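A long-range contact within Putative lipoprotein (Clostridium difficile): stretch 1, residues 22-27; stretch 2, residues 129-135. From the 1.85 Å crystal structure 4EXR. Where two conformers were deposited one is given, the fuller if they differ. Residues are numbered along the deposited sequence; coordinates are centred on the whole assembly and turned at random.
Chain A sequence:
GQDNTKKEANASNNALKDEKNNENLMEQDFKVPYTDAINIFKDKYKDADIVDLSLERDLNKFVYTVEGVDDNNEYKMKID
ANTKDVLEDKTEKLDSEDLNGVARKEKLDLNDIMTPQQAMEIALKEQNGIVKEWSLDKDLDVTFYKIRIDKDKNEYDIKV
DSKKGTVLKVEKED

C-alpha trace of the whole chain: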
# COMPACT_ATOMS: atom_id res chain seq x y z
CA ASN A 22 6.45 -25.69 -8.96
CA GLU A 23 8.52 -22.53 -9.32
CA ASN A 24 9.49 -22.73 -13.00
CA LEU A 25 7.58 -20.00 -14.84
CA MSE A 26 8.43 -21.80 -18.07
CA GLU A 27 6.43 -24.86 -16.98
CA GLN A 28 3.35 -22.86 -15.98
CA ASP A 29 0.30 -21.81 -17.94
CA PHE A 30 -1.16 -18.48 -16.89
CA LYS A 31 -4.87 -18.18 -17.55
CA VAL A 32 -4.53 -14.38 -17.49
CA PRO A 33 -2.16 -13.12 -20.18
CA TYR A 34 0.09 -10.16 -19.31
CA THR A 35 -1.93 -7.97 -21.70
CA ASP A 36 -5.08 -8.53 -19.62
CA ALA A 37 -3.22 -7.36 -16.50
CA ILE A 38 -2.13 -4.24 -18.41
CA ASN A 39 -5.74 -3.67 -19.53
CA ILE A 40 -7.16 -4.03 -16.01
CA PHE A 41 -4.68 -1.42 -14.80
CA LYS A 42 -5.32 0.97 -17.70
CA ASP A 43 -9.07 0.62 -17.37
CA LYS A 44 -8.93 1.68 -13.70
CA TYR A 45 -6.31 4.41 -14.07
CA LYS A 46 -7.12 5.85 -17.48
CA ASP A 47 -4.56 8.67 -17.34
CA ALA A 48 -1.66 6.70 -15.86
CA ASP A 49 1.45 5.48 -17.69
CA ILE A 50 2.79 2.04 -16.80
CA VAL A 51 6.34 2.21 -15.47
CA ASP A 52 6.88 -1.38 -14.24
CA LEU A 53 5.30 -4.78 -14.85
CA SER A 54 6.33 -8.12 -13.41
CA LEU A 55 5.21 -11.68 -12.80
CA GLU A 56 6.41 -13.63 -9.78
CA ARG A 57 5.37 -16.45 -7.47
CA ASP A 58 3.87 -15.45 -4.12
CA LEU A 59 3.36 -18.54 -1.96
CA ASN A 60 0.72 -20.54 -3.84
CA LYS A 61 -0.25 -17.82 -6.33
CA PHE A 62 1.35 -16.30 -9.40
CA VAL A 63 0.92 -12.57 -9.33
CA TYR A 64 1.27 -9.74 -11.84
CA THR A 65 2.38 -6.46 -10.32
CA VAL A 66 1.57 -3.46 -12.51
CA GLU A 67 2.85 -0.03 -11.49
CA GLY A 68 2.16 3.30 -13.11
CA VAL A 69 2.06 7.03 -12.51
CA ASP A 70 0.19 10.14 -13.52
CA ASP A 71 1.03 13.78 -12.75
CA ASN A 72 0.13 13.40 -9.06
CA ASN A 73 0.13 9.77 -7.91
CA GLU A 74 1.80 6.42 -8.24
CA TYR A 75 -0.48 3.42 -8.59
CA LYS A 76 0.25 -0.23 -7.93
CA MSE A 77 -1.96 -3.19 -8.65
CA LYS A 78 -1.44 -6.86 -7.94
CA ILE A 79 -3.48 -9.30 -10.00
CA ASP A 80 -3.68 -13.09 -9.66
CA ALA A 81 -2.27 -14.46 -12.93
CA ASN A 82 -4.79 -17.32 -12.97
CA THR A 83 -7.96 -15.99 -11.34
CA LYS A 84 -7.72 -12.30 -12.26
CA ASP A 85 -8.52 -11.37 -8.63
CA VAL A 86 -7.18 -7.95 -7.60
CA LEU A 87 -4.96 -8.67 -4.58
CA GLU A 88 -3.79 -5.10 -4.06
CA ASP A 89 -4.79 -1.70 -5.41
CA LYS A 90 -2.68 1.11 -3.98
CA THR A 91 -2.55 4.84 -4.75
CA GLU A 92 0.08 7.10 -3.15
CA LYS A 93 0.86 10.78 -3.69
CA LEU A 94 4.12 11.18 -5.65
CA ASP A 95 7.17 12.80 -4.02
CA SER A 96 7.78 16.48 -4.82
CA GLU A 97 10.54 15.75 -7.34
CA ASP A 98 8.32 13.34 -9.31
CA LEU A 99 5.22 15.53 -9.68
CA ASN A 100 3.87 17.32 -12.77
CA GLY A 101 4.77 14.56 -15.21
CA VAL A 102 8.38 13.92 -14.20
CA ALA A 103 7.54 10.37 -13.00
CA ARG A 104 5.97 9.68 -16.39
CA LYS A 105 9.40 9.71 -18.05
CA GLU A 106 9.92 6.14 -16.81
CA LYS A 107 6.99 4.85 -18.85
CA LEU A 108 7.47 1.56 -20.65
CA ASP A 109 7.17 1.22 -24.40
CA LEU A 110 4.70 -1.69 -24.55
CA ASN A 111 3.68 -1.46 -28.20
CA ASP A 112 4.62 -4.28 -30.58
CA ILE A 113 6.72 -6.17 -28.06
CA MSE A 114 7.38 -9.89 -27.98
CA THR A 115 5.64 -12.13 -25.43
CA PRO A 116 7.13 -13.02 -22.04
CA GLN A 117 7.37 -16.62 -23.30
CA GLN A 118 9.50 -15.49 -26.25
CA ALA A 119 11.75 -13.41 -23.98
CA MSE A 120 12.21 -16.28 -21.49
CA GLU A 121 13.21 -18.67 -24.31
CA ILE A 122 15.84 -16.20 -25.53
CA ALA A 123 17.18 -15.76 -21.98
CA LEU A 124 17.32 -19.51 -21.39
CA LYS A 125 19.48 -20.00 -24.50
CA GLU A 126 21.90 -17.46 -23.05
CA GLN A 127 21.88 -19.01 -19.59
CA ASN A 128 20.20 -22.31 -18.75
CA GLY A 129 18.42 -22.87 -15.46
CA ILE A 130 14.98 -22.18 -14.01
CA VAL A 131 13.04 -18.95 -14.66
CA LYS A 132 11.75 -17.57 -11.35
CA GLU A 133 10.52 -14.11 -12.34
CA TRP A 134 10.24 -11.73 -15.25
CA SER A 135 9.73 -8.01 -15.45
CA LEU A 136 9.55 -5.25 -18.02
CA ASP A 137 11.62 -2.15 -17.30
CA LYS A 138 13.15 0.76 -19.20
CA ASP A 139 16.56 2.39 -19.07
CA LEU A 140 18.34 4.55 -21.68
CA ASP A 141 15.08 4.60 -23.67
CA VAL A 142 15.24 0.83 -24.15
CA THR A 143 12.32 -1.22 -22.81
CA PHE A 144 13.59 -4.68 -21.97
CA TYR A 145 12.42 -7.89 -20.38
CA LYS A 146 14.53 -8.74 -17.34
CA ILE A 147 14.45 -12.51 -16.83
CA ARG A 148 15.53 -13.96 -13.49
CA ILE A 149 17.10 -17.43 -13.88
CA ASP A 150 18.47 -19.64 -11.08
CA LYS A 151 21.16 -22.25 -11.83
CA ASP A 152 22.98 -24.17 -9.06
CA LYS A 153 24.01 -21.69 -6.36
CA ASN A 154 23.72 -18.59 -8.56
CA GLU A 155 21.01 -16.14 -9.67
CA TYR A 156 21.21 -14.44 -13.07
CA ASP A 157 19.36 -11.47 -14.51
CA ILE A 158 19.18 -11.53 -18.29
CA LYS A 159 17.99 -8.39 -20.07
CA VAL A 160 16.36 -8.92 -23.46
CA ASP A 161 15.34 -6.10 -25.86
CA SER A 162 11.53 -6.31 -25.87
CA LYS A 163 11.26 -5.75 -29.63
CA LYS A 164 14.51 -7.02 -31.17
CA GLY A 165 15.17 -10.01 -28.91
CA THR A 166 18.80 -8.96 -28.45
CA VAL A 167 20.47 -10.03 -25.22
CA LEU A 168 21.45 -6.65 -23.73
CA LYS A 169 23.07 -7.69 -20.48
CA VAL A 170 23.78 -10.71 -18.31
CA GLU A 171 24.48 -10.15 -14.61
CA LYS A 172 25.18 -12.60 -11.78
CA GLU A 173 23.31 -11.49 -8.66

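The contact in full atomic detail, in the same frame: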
# COMPACT_ATOMS: atom_id res chain seq x y z
N ASN A 22 5.14 -25.86 -8.34
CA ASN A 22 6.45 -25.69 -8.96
C ASN A 22 6.77 -24.22 -9.21
O ASN A 22 5.87 -23.39 -9.38
CB ASN A 22 6.54 -26.49 -10.26
CG ASN A 22 7.95 -26.51 -10.82
OD1 ASN A 22 8.92 -26.68 -10.09
ND2 ASN A 22 8.06 -26.31 -12.13
N GLU A 23 8.06 -23.90 -9.26
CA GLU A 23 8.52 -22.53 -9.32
C GLU A 23 9.03 -22.11 -10.71
O GLU A 23 9.40 -20.96 -10.92
CB GLU A 23 9.62 -22.32 -8.28
CG GLU A 23 9.54 -23.31 -7.12
CD GLU A 23 10.59 -23.07 -6.06
OE1 GLU A 23 11.30 -22.04 -6.14
OE2 GLU A 23 10.71 -23.91 -5.14
N ASN A 24 9.05 -23.05 -11.65
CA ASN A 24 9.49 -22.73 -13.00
C ASN A 24 8.38 -22.03 -13.78
O ASN A 24 7.37 -22.65 -14.10
CB ASN A 24 9.93 -24.01 -13.73
CG ASN A 24 10.82 -23.73 -14.94
OD1 ASN A 24 10.89 -22.60 -15.44
ND2 ASN A 24 11.52 -24.75 -15.40
N LEU A 25 8.57 -20.75 -14.07
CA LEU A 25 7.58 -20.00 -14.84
C LEU A 25 7.41 -20.57 -16.24
O LEU A 25 6.35 -20.43 -16.85
CB LEU A 25 7.95 -18.52 -14.93
CG LEU A 25 7.87 -17.64 -13.69
CD1 LEU A 25 7.96 -16.16 -14.09
CD2 LEU A 25 6.59 -17.92 -12.91
N MSE A 26 8.46 -21.21 -16.74
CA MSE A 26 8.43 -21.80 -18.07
C MSE A 26 7.53 -23.04 -18.15
O MSE A 26 7.09 -23.43 -19.24
CB MSE A 26 9.84 -22.15 -18.53
CG MSE A 26 10.58 -20.97 -19.13
SE MSE A 26 9.84 -20.53 -20.89
CE MSE A 26 10.90 -21.79 -21.95
N GLU A 27 7.26 -23.66 -17.01
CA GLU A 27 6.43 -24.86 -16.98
C GLU A 27 5.04 -24.55 -16.45
O GLU A 27 4.30 -25.45 -16.06
CB GLU A 27 7.11 -25.96 -16.16
CG GLU A 27 8.42 -26.45 -16.78
CD GLU A 27 9.19 -27.40 -15.88
OE1 GLU A 27 8.88 -27.47 -14.67
OE2 GLU A 27 10.11 -28.08 -16.39
N GLY A 129 18.83 -22.88 -16.85
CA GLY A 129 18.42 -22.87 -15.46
C GLY A 129 16.91 -22.81 -15.38
O GLY A 129 16.22 -23.22 -16.31
N ILE A 130 16.41 -22.29 -14.26
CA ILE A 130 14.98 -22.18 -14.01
C ILE A 130 14.57 -20.71 -13.91
O ILE A 130 15.17 -19.95 -13.14
CB ILE A 130 14.62 -22.86 -12.68
CG1 ILE A 130 15.05 -24.34 -12.69
CG2 ILE A 130 13.14 -22.72 -12.39
CD1 ILE A 130 14.44 -25.15 -13.81
N VAL A 131 13.56 -20.32 -14.68
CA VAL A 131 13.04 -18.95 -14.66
C VAL A 131 12.13 -18.75 -13.45
O VAL A 131 11.11 -19.43 -13.32
CB VAL A 131 12.27 -18.60 -15.95
CG1 VAL A 131 11.69 -17.19 -15.86
CG2 VAL A 131 13.16 -18.74 -17.18
N LYS A 132 12.49 -17.81 -12.58
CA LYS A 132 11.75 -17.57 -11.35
C LYS A 132 10.84 -16.35 -11.44
O LYS A 132 9.81 -16.30 -10.78
CB LYS A 132 12.72 -17.34 -10.19
CG LYS A 132 13.64 -18.52 -9.89
CD LYS A 132 12.87 -19.68 -9.28
CE LYS A 132 13.80 -20.83 -8.95
NZ LYS A 132 13.09 -21.91 -8.21
N GLU A 133 11.26 -15.36 -12.22
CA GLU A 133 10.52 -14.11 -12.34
C GLU A 133 10.84 -13.45 -13.67
O GLU A 133 11.89 -13.70 -14.26
CB GLU A 133 10.90 -13.15 -11.19
CG GLU A 133 10.07 -11.86 -11.15
CD GLU A 133 10.78 -10.71 -10.46
OE1 GLU A 133 11.43 -10.96 -9.42
OE2 GLU A 133 10.68 -9.56 -10.95
N TRP A 134 9.92 -12.62 -14.15
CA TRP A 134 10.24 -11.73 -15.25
C TRP A 134 9.64 -10.37 -14.97
O TRP A 134 8.66 -10.25 -14.24
CB TRP A 134 9.83 -12.28 -16.63
CG TRP A 134 8.36 -12.44 -16.89
CD1 TRP A 134 7.65 -13.63 -16.92
CD2 TRP A 134 7.41 -11.40 -17.21
NE1 TRP A 134 6.34 -13.37 -17.23
CE2 TRP A 134 6.16 -12.03 -17.41
CE3 TRP A 134 7.51 -10.01 -17.34
CZ2 TRP A 134 5.02 -11.31 -17.72
CZ3 TRP A 134 6.36 -9.30 -17.66
CH2 TRP A 134 5.14 -9.95 -17.84
N SER A 135 10.27 -9.35 -15.52
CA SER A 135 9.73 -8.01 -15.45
C SER A 135 10.01 -7.26 -16.74
O SER A 135 10.81 -7.70 -17.58
CB SER A 135 10.27 -7.25 -14.23
OG SER A 135 11.68 -7.26 -14.19

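This is a small contact between a turn near the start of the chain and a distant strand, held by one backbone hydrogen bond, one salt bridge and an apolar patch centred on Leu25. The two segments cross steeply, with their end-to-end directions 79° apart, so they do not pair as neighbouring strands would. Of the CA atoms, those of Asn24 and Val131 are nearest each other across the contact, 5.4 Å apart. Together the two segments bury 388 Å².

The backbone link is Leu25 N to Val131 O, 3.0 Å and almost straight at 175°. The carbonyl Glu23 O also lies 3.3 Å from Val131 O, but both are acceptors and no bond forms there.

The salt bridge joins Glu23 OE1 to Lys132 NZ at 2.7 Å. The CA-to-CB bond of Lys132 points away from the turn, yet its long side chain brings the amine back to the carboxylate. A lysine has the reach and the charge for this place.

The CA-to-CB bond of Leu25 points toward the strand, and Leu25 is the most covered residue of the contact. Leu25 CB lies 4.1 Å from Val131 CG1. Leu25 CD1 reaches Trp134 CD1 at 3.8 Å, approaching the ring obliquely. Met26, a selenomethionine, adds Met26 CG at 3.9 Å from Val131 CG2, while the end of its side chain leads away. The branched Val131 thus meets both apolar residues of the turn.

Asn24 is buried and helps shape the turn. Asn24 OD1 accepts a hydrogen bond from Met26 N at 3.1 Å, and Asn24 O accepts one from Glu27 N, also at 3.1 Å. Asn24 ND2 packs 3.3 Å from Ile130 CD1. The short amide side chain can therefore serve the turn's own backbone and still touch the strand.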